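Local coordinates for microcin B17-processing protein McbD (Escherichia coli str. K-12 substr. MG1655, PDB 6GRH) that is needed to process the inactive microcin B17 precursor into the active peptide antibiotic and belongs to the YcaO cyclodehydratase family, at residues Ser189-Gly194 and Lys253-Ser258; Arg212-Thr217 and Thr306-Asp311; Leu175-Gln180 and Leu227-Thr232. The protein carries 1 engineered substitution. All coordinates share one frame; numbering follows the deposited sequence. Where two conformers were deposited one is given.

Contact 1 (Ser189-Gly194 and Lys253-Ser258); sequences SEIVTG and KALCKS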
loop_
_atom_site.group_PDB
_atom_site.type_symbol
_atom_site.label_atom_id
_atom_site.label_comp_id
_atom_site.label_asym_id
_atom_site.label_seq_id
_atom_site.Cartn_x
_atom_site.Cartn_y
_atom_site.Cartn_z
ATOM N N SER E 189 44.808 -20.267 -16.008
ATOM C CA SER E 189 43.455 -20.760 -15.843
ATOM C C SER E 189 43.023 -20.640 -14.375
ATOM O O SER E 189 41.835 -20.585 -14.114
ATOM C CB SER E 189 43.335 -22.188 -16.353
ATOM O OG SER E 189 44.279 -23.006 -15.713
ATOM N N GLU E 190 43.978 -20.526 -13.440
ATOM C CA GLU E 190 43.654 -20.259 -12.030
ATOM C C GLU E 190 43.609 -18.772 -11.657
ATOM O O GLU E 190 43.508 -18.449 -10.482
ATOM C CB GLU E 190 44.631 -20.992 -11.111
ATOM C CG GLU E 190 44.521 -22.506 -11.180
ATOM C CD GLU E 190 45.684 -23.221 -10.513
ATOM O OE1 GLU E 190 46.410 -22.625 -9.674
ATOM O OE2 GLU E 190 45.890 -24.405 -10.832
ATOM N N ILE E 191 43.626 -17.877 -12.651
ATOM C CA ILE E 191 43.653 -16.427 -12.429
ATOM C C ILE E 191 42.559 -15.993 -11.468
ATOM O O ILE E 191 41.436 -16.487 -11.559
ATOM C CB ILE E 191 43.502 -15.642 -13.767
ATOM C CG1 ILE E 191 43.816 -14.153 -13.595
ATOM C CG2 ILE E 191 42.105 -15.798 -14.396
ATOM C CD1 ILE E 191 45.291 -13.861 -13.397
ATOM N N VAL E 192 42.899 -15.087 -10.547
ATOM C CA VAL E 192 41.915 -14.447 -9.655
ATOM C C VAL E 192 41.828 -12.973 -10.048
ATOM O O VAL E 192 42.862 -12.297 -10.096
ATOM C CB VAL E 192 42.306 -14.590 -8.161
ATOM C CG1 VAL E 192 41.373 -13.768 -7.268
ATOM C CG2 VAL E 192 42.282 -16.056 -7.751
ATOM N N THR E 193 40.610 -12.489 -10.338
ATOM C CA THR E 193 40.408 -11.103 -10.773
ATOM C C THR E 193 40.081 -10.113 -9.649
ATOM O O THR E 193 40.211 -8.912 -9.854
ATOM C CB THR E 193 39.309 -10.982 -11.854
ATOM O OG1 THR E 193 37.998 -11.173 -11.278
ATOM C CG2 THR E 193 39.553 -11.969 -13.015
ATOM N N GLY E 194 39.611 -10.588 -8.492
ATOM C CA GLY E 194 39.067 -9.695 -7.461
ATOM C C GLY E 194 37.645 -9.204 -7.698
ATOM O O GLY E 194 37.039 -8.623 -6.805
ATOM N N LYS E 253 39.740 -5.815 -18.184
ATOM C CA LYS E 253 38.418 -5.548 -18.687
ATOM C C LYS E 253 38.052 -6.558 -19.759
ATOM O O LYS E 253 36.964 -7.101 -19.731
ATOM C CB LYS E 253 38.314 -4.123 -19.240
ATOM C CG LYS E 253 36.960 -3.820 -19.848
ATOM C CD LYS E 253 36.571 -2.345 -19.839
ATOM C CE LYS E 253 35.205 -2.184 -20.525
ATOM N NZ LYS E 253 34.652 -0.797 -20.428
ATOM N N ALA E 254 38.969 -6.822 -20.697
ATOM C CA ALA E 254 38.685 -7.784 -21.769
ATOM C C ALA E 254 38.431 -9.173 -21.184
ATOM O O ALA E 254 37.478 -9.849 -21.578
ATOM C CB ALA E 254 39.820 -7.820 -22.788
ATOM N N LEU E 255 39.245 -9.578 -20.216
ATOM C CA LEU E 255 39.081 -10.895 -19.590
ATOM C C LEU E 255 37.740 -10.983 -18.869
ATOM O O LEU E 255 37.029 -11.976 -19.012
ATOM C CB LEU E 255 40.223 -11.226 -18.622
ATOM C CG LEU E 255 40.095 -12.495 -17.758
ATOM C CD1 LEU E 255 39.641 -13.689 -18.586
ATOM C CD2 LEU E 255 41.419 -12.825 -17.085
ATOM N N CYS E 256 37.394 -9.944 -18.104
ATOM C CA CYS E 256 36.126 -9.942 -17.373
ATOM C C CYS E 256 34.931 -10.019 -18.305
ATOM O O CYS E 256 34.087 -10.891 -18.123
ATOM C CB CYS E 256 36.034 -8.761 -16.385
ATOM S SG CYS E 256 37.293 -8.893 -15.083
ATOM N N LYS E 257 34.891 -9.170 -19.335
ATOM C CA LYS E 257 33.824 -9.247 -20.326
ATOM C C LYS E 257 33.780 -10.632 -21.009
ATOM O O LYS E 257 32.721 -11.212 -21.174
ATOM C CB LYS E 257 33.933 -8.123 -21.376
ATOM C CG LYS E 257 33.759 -6.699 -20.814
ATOM C CD LYS E 257 32.995 -5.773 -21.788
ATOM N N SER E 258 34.938 -11.169 -21.370
ATOM C CA SER E 258 35.005 -12.493 -22.019
ATOM C C SER E 258 34.376 -13.619 -21.172
ATOM O O SER E 258 33.621 -14.455 -21.681
ATOM C CB SER E 258 36.448 -12.844 -22.355
ATOM O OG SER E 258 36.506 -14.074 -23.026
#

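Contact 2 (Arg212-Thr217 and Thr306-Asp311); sequences RIFDIT and TVLLSD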
loop_
_atom_site.group_PDB
_atom_site.type_symbol
_atom_site.label_atom_id
_atom_site.label_comp_id
_atom_site.label_asym_id
_atom_site.label_seq_id
_atom_site.Cartn_x
_atom_site.Cartn_y
_atom_site.Cartn_z
ATOM N N ARG E 212 40.551 -22.674 -20.611
ATOM C CA ARG E 212 41.749 -22.071 -21.143
ATOM C C ARG E 212 41.427 -20.629 -21.530
ATOM O O ARG E 212 40.341 -20.337 -22.027
ATOM C CB ARG E 212 42.263 -22.861 -22.352
ATOM C CG ARG E 212 42.598 -24.337 -22.093
ATOM C CD ARG E 212 43.758 -24.589 -21.134
ATOM N NE ARG E 212 45.065 -24.221 -21.697
ATOM C CZ ARG E 212 45.729 -24.911 -22.629
ATOM N NH1 ARG E 212 45.243 -26.043 -23.120
ATOM N NH2 ARG E 212 46.908 -24.467 -23.071
ATOM N N ILE E 213 42.373 -19.731 -21.279
ATOM C CA ILE E 213 42.217 -18.305 -21.563
ATOM C C ILE E 213 43.404 -17.869 -22.426
ATOM O O ILE E 213 44.535 -17.949 -21.991
ATOM C CB ILE E 213 42.214 -17.475 -20.273
ATOM C CG1 ILE E 213 41.161 -17.997 -19.287
ATOM C CG2 ILE E 213 42.003 -15.992 -20.597
ATOM C CD1 ILE E 213 41.192 -17.320 -17.926
ATOM N N PHE E 214 43.125 -17.387 -23.628
ATOM C CA PHE E 214 44.134 -16.966 -24.554
ATOM C C PHE E 214 43.936 -15.499 -24.965
ATOM O O PHE E 214 42.817 -15.071 -25.215
ATOM C CB PHE E 214 44.074 -17.853 -25.802
ATOM C CG PHE E 214 44.368 -19.308 -25.547
ATOM C CD1 PHE E 214 45.529 -19.698 -24.896
ATOM C CD2 PHE E 214 43.499 -20.297 -26.000
ATOM C CE1 PHE E 214 45.816 -21.045 -24.682
ATOM C CE2 PHE E 214 43.786 -21.645 -25.794
ATOM C CZ PHE E 214 44.942 -22.014 -25.134
ATOM N N ASP E 215 45.030 -14.743 -25.027
ATOM C CA ASP E 215 45.054 -13.461 -25.720
ATOM C C ASP E 215 45.278 -13.757 -27.212
ATOM O O ASP E 215 46.376 -14.178 -27.593
ATOM C CB ASP E 215 46.175 -12.575 -25.155
ATOM C CG ASP E 215 46.183 -11.165 -25.748
ATOM O OD1 ASP E 215 46.163 -11.015 -26.990
ATOM O OD2 ASP E 215 46.232 -10.193 -24.971
ATOM N N ILE E 216 44.244 -13.542 -28.041
ATOM C CA ILE E 216 44.317 -13.781 -29.485
ATOM C C ILE E 216 44.333 -12.487 -30.311
ATOM O O ILE E 216 44.119 -12.540 -31.511
ATOM C CB ILE E 216 43.167 -14.692 -29.988
ATOM C CG1 ILE E 216 41.792 -14.070 -29.695
ATOM C CG2 ILE E 216 43.269 -16.078 -29.366
ATOM C CD1 ILE E 216 40.702 -14.566 -30.623
ATOM N N THR E 217 44.615 -11.339 -29.687
ATOM C CA THR E 217 44.623 -10.050 -30.372
ATOM C C THR E 217 45.385 -10.109 -31.702
ATOM O O THR E 217 46.457 -10.681 -31.734
ATOM C CB THR E 217 45.340 -9.023 -29.496
ATOM O OG1 THR E 217 44.861 -9.152 -28.156
ATOM C CG2 THR E 217 45.125 -7.601 -30.020
ATOM N N THR E 306 46.518 -24.859 -30.576
ATOM C CA THR E 306 46.956 -23.498 -30.247
ATOM C C THR E 306 48.480 -23.424 -29.974
ATOM O O THR E 306 49.010 -24.171 -29.157
ATOM C CB THR E 306 46.160 -22.943 -29.064
ATOM O OG1 THR E 306 44.773 -22.904 -29.428
ATOM C CG2 THR E 306 46.635 -21.533 -28.676
ATOM N N VAL E 307 49.152 -22.516 -30.675
ATOM C CA VAL E 307 50.578 -22.253 -30.483
ATOM C C VAL E 307 50.702 -20.848 -29.907
ATOM O O VAL E 307 50.138 -19.906 -30.446
ATOM C CB VAL E 307 51.358 -22.351 -31.819
ATOM C CG1 VAL E 307 52.788 -21.849 -31.663
ATOM C CG2 VAL E 307 51.366 -23.786 -32.325
ATOM N N LEU E 308 51.439 -20.716 -28.817
ATOM C CA LEU E 308 51.616 -19.440 -28.150
ATOM C C LEU E 308 52.909 -18.771 -28.605
ATOM O O LEU E 308 53.950 -19.428 -28.666
ATOM C CB LEU E 308 51.637 -19.662 -26.636
ATOM C CG LEU E 308 50.399 -20.354 -26.046
ATOM C CD1 LEU E 308 50.597 -20.656 -24.567
ATOM C CD2 LEU E 308 49.147 -19.516 -26.268
ATOM N N LEU E 309 52.847 -17.475 -28.927
ATOM C CA LEU E 309 54.070 -16.689 -29.207
ATOM C C LEU E 309 54.962 -16.622 -27.955
ATOM O O LEU E 309 56.171 -16.718 -28.073
ATOM C CB LEU E 309 53.762 -15.267 -29.732
ATOM N N SER E 310 54.348 -16.497 -26.775
ATOM C CA SER E 310 55.050 -16.508 -25.482
ATOM C C SER E 310 54.729 -17.770 -24.687
ATOM O O SER E 310 53.567 -18.068 -24.420
ATOM C CB SER E 310 54.642 -15.295 -24.640
ATOM O OG SER E 310 55.369 -14.130 -25.009
ATOM N N ASP E 311 55.775 -18.464 -24.263
ATOM C CA ASP E 311 55.668 -19.693 -23.468
ATOM C C ASP E 311 55.214 -19.471 -22.014
ATOM O O ASP E 311 54.561 -20.344 -21.439
ATOM C CB ASP E 311 57.025 -20.433 -23.469
#

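Contact 3 (Leu175-Gln180 and Leu227-Thr232); sequences LLYWLQ and LTLYGT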
loop_
_atom_site.group_PDB
_atom_site.type_symbol
_atom_site.label_atom_id
_atom_site.label_comp_id
_atom_site.label_asym_id
_atom_site.label_seq_id
_atom_site.Cartn_x
_atom_site.Cartn_y
_atom_site.Cartn_z
ATOM N N LEU E 175 38.927 -14.977 -36.275
ATOM C CA LEU E 175 39.126 -15.649 -37.562
ATOM C C LEU E 175 40.585 -15.967 -37.847
ATOM O O LEU E 175 40.888 -17.058 -38.315
ATOM C CB LEU E 175 38.548 -14.837 -38.716
ATOM C CG LEU E 175 37.023 -14.811 -38.753
ATOM C CD1 LEU E 175 36.513 -13.611 -39.547
ATOM C CD2 LEU E 175 36.466 -16.107 -39.314
ATOM N N LEU E 176 41.488 -15.032 -37.564
ATOM C CA LEU E 176 42.917 -15.302 -37.730
ATOM C C LEU E 176 43.385 -16.435 -36.802
ATOM O O LEU E 176 44.109 -17.337 -37.236
ATOM C CB LEU E 176 43.763 -14.051 -37.514
ATOM C CG LEU E 176 45.186 -14.261 -38.038
ATOM C CD1 LEU E 176 45.174 -14.390 -39.556
ATOM C CD2 LEU E 176 46.121 -13.144 -37.605
ATOM N N TYR E 177 42.944 -16.393 -35.546
ATOM C CA TYR E 177 43.214 -17.474 -34.576
ATOM C C TYR E 177 42.649 -18.818 -35.041
ATOM O O TYR E 177 43.350 -19.839 -35.011
ATOM C CB TYR E 177 42.620 -17.144 -33.214
ATOM C CG TYR E 177 42.619 -18.302 -32.243
ATOM C CD1 TYR E 177 43.799 -18.761 -31.682
ATOM C CD2 TYR E 177 41.448 -18.930 -31.890
ATOM C CE1 TYR E 177 43.812 -19.820 -30.787
ATOM C CE2 TYR E 177 41.442 -19.990 -31.003
ATOM C CZ TYR E 177 42.620 -20.428 -30.448
ATOM O OH TYR E 177 42.606 -21.469 -29.566
ATOM N N TRP E 178 41.389 -18.799 -35.470
ATOM C CA TRP E 178 40.747 -19.986 -36.033
ATOM C C TRP E 178 41.580 -20.585 -37.179
ATOM O O TRP E 178 41.918 -21.771 -37.149
ATOM C CB TRP E 178 39.349 -19.638 -36.533
ATOM C CG TRP E 178 38.648 -20.743 -37.276
ATOM C CD1 TRP E 178 38.168 -20.699 -38.560
ATOM C CD2 TRP E 178 38.324 -22.034 -36.773
ATOM N NE1 TRP E 178 37.555 -21.877 -38.873
ATOM C CE2 TRP E 178 37.637 -22.719 -37.798
ATOM C CE3 TRP E 178 38.533 -22.680 -35.545
ATOM C CZ2 TRP E 178 37.169 -24.026 -37.642
ATOM C CZ3 TRP E 178 38.055 -23.983 -35.385
ATOM C CH2 TRP E 178 37.389 -24.641 -36.433
ATOM N N LEU E 179 41.953 -19.754 -38.149
ATOM C CA LEU E 179 42.636 -20.236 -39.353
ATOM C C LEU E 179 44.071 -20.713 -39.132
ATOM O O LEU E 179 44.486 -21.685 -39.750
ATOM C CB LEU E 179 42.599 -19.173 -40.453
ATOM C CG LEU E 179 41.179 -18.888 -40.957
ATOM C CD1 LEU E 179 41.122 -17.596 -41.762
ATOM C CD2 LEU E 179 40.613 -20.056 -41.752
ATOM N N GLN E 180 44.812 -20.030 -38.264
ATOM C CA GLN E 180 46.250 -20.273 -38.067
ATOM C C GLN E 180 46.620 -20.995 -36.775
ATOM O O GLN E 180 47.710 -21.539 -36.671
ATOM C CB GLN E 180 46.997 -18.946 -38.138
ATOM C CG GLN E 180 46.841 -18.272 -39.488
ATOM C CD GLN E 180 47.809 -17.129 -39.697
ATOM O OE1 GLN E 180 48.641 -17.161 -40.604
ATOM N NE2 GLN E 180 47.710 -16.111 -38.853
ATOM N N LEU E 227 40.046 -14.630 -25.452
ATOM C CA LEU E 227 39.178 -15.751 -25.776
ATOM C C LEU E 227 39.198 -16.670 -24.581
ATOM O O LEU E 227 40.267 -17.103 -24.162
ATOM C CB LEU E 227 39.715 -16.515 -26.996
ATOM C CG LEU E 227 38.886 -17.707 -27.493
ATOM C CD1 LEU E 227 37.540 -17.282 -28.015
ATOM C CD2 LEU E 227 39.673 -18.466 -28.556
ATOM N N THR E 228 38.023 -16.937 -24.019
ATOM C CA THR E 228 37.874 -17.895 -22.930
ATOM C C THR E 228 37.243 -19.146 -23.534
ATOM O O THR E 228 36.314 -19.049 -24.349
ATOM C CB THR E 228 36.987 -17.352 -21.786
ATOM O OG1 THR E 228 35.936 -16.545 -22.333
ATOM C CG2 THR E 228 37.796 -16.516 -20.799
ATOM N N LEU E 229 37.752 -20.306 -23.133
ATOM C CA LEU E 229 37.307 -21.596 -23.650
ATOM C C LEU E 229 36.999 -22.500 -22.483
ATOM O O LEU E 229 37.725 -22.503 -21.489
ATOM C CB LEU E 229 38.409 -22.219 -24.504
ATOM C CG LEU E 229 38.731 -21.517 -25.817
ATOM C CD1 LEU E 229 39.894 -22.226 -26.497
ATOM C CD2 LEU E 229 37.520 -21.464 -26.740
ATOM N N TYR E 230 35.923 -23.262 -22.615
ATOM C CA TYR E 230 35.471 -24.191 -21.595
ATOM C C TYR E 230 35.140 -25.507 -22.260
ATOM O O TYR E 230 34.562 -25.525 -23.357
ATOM C CB TYR E 230 34.193 -23.684 -20.914
ATOM C CG TYR E 230 33.525 -24.720 -20.029
ATOM C CD1 TYR E 230 34.015 -24.987 -18.752
ATOM C CD2 TYR E 230 32.419 -25.439 -20.469
ATOM C CE1 TYR E 230 33.423 -25.933 -17.939
ATOM C CE2 TYR E 230 31.818 -26.383 -19.658
ATOM C CZ TYR E 230 32.331 -26.624 -18.391
ATOM O OH TYR E 230 31.744 -27.544 -17.563
ATOM N N GLY E 231 35.461 -26.591 -21.562
ATOM C CA GLY E 231 35.011 -27.917 -21.931
ATOM C C GLY E 231 34.947 -28.858 -20.745
ATOM O O GLY E 231 35.721 -28.721 -19.813
ATOM N N THR E 232 34.012 -29.808 -20.779
ATOM C CA THR E 232 33.956 -30.868 -19.772
ATOM C C THR E 232 33.640 -32.247 -20.369
ATOM O O THR E 232 32.918 -32.358 -21.375
ATOM C CB THR E 232 32.952 -30.531 -18.658
ATOM O OG1 THR E 232 33.116 -31.447 -17.573
ATOM C CG2 THR E 232 31.510 -30.555 -19.157
#

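Contact 1 (Ser189-Gly194 and Lys253-Ser258)
Ile191 and Leu255 both send their first branch away from the backbone N (chi1 -168° and 172°), and this brings a methyl of each to the boundary between the loop and the helix. In Ile191 the rotation leaves CG2 wedged between the backbone N and the carbonyl carbon, and it is this short branch, not the longer arm ending in CD1, that meets the helix. Its partner is one fork of the leucine: Ile191 CG2 lies 4.1 Å from Leu255 CD2, and the two side chains run past one another in opposite directions. A beta-branched residue suits the loop because it offers a methyl close to the main chain, whereas leucine extends further out from the helix to reach it.

A second, lighter touch lies next door, where the CA atoms come nearest, with 8.0 Å between Thr193 CA and Cys256 CA. Thr193 CG2 stands 4.3 Å from Cys256 SG, a van der Waals approach of methyl to sulfur. The threonine thus divides its branches: the methyl faces the helix, while OG1 bonds to Asp199 OD1 and to the backbone N of Ile195, two residues on, in the manner of an ST turn. No hydrogen bond joins the two segments; the contact is apolar and buries a modest 132 Å².

The loop 189-194 leads from strand 182-187 into helix 196-208, whose Arg206 binds the carbonyl oxygens of Ser189 and Ile191. Ile198 of that helix touches both Thr193 and Cys256, and Leu317 packs on both Ile191 and Leu255. Helix 251-275 in turn rests on strand 224-231, where Leu255 meets Val226 and Thr228, so the contact joins the loop that leaves strand 182-187 to a helix packed on a face of the same sheet.

Contact 2 (Arg212-Thr217 and Thr306-Asp311)
Phe214 and Thr306 meet as ring and methyl: Thr306 CG2 sits over the middle of the Phe214 ring, 4.0 Å from its centroid and only 11° off the ring normal, a CH-pi contact. CG2 can take this place because it lies anti to the backbone N, and the same rotation (chi1 -61°) turns OG1 aside to bond with Tyr177 OH and Leu302 O. Threonine therefore supplies a methyl for the ring and a hydroxyl for polar neighbours. Leu308 completes the packed part, its chain crossing that of the phenylalanine at about a right angle so that Leu308 CD2 comes within 3.9 Å of Phe214 CD1 at an oblique approach.

The outer side is looser. Val307, between the two contacting residues, is exposed, and Leu309 is exposed too, with its side chain not modelled beyond CB.

Phe214 CZ also lies 3.7 Å above the guanidinium plane of Arg212, which pairs with Glu186 in a salt bridge. Asp215 OD1 accepts from Thr217 N and OG1, closing an Asx turn. Between the two segments, then, only packing and a CH-pi contact act, while strand 307-308 itself joins the sheet beside strand 182-187.

Contact 3 (Leu175-Gln180 and Leu227-Thr232)
The C-terminal end of helix 157-180 faces strand 224-231 at a distance that side chains alone bridge, with 9.8 Å between Tyr177 CA and Leu227 CA at the nearest point. Tyr177 spans most of that gap. Its CG is anti to the backbone N (chi1 169°), which throws the ring out from the helix toward the strand, where Leu227 and Leu229 present their side chains on one face of the sheet.

Leu227 makes the tight contact. Its CD2 methyl meets the ring obliquely at the CD2-CE2 bond, 3.4 Å from Tyr177 CE2 and 3.8 Å from Tyr177 CD2, and the two side chains cross at about a right angle. The first of these distances is short for two carbons, a sign of close packing. Leu229, two residues along the strand and so on the same face, points back at the tyrosine, the two side chains coming from opposite directions, and Leu229 CD1 lies 4.2 Å from Tyr177 OH. A tyrosine suits this buried place because its ring fills an apolar layer while its hydroxyl, carried beyond it, finds a polar partner in Thr306 OG1. Leucines suit the strand because their forked ends reach up to the ring.

The two segments bury only 93 Å² between them, and other elements share the layer. Phe214 of the adjacent strand 210-215 touches both Tyr177 and Leu229, and Leu302 of helix 296-304 also packs on both. Strand pairing places Leu227 beside Phe214 and Leu229 beside Arg212. Thr228, between the two leucines, turns to the other face of the sheet and meets Val259 and Leu262 of helix 251-275. The strand is thus sandwiched, with helices 157-180 and 296-304 on one face and helix 251-275 on the other.

How the contacts relate
All three contacts gather round the mixed sheet containing strands 182-187, 210-215, 224-231, 241-248 and 307-308, within the YcaO region of the protein. Along the chain the segments alternate: the first halves of contacts 3, 1 and 2 come in that order, followed by the second halves of 3, 1 and 2. Contacts 2 and 3 have centres about 10 Å apart and share one face, where Ile216 CG2 packs 3.6 Å from Tyr177 CD1. Contact 1 lies about 15 Å from contact 2, whose Ile213 packs on Ile191 and Leu255, and about 16 Å from contact 3, whose Thr228 OG1 lies 2.6 Å from Ser258 OG, a probable hydrogen bond. Sequence-distant helices and loops are thereby fastened to both faces of one sheet.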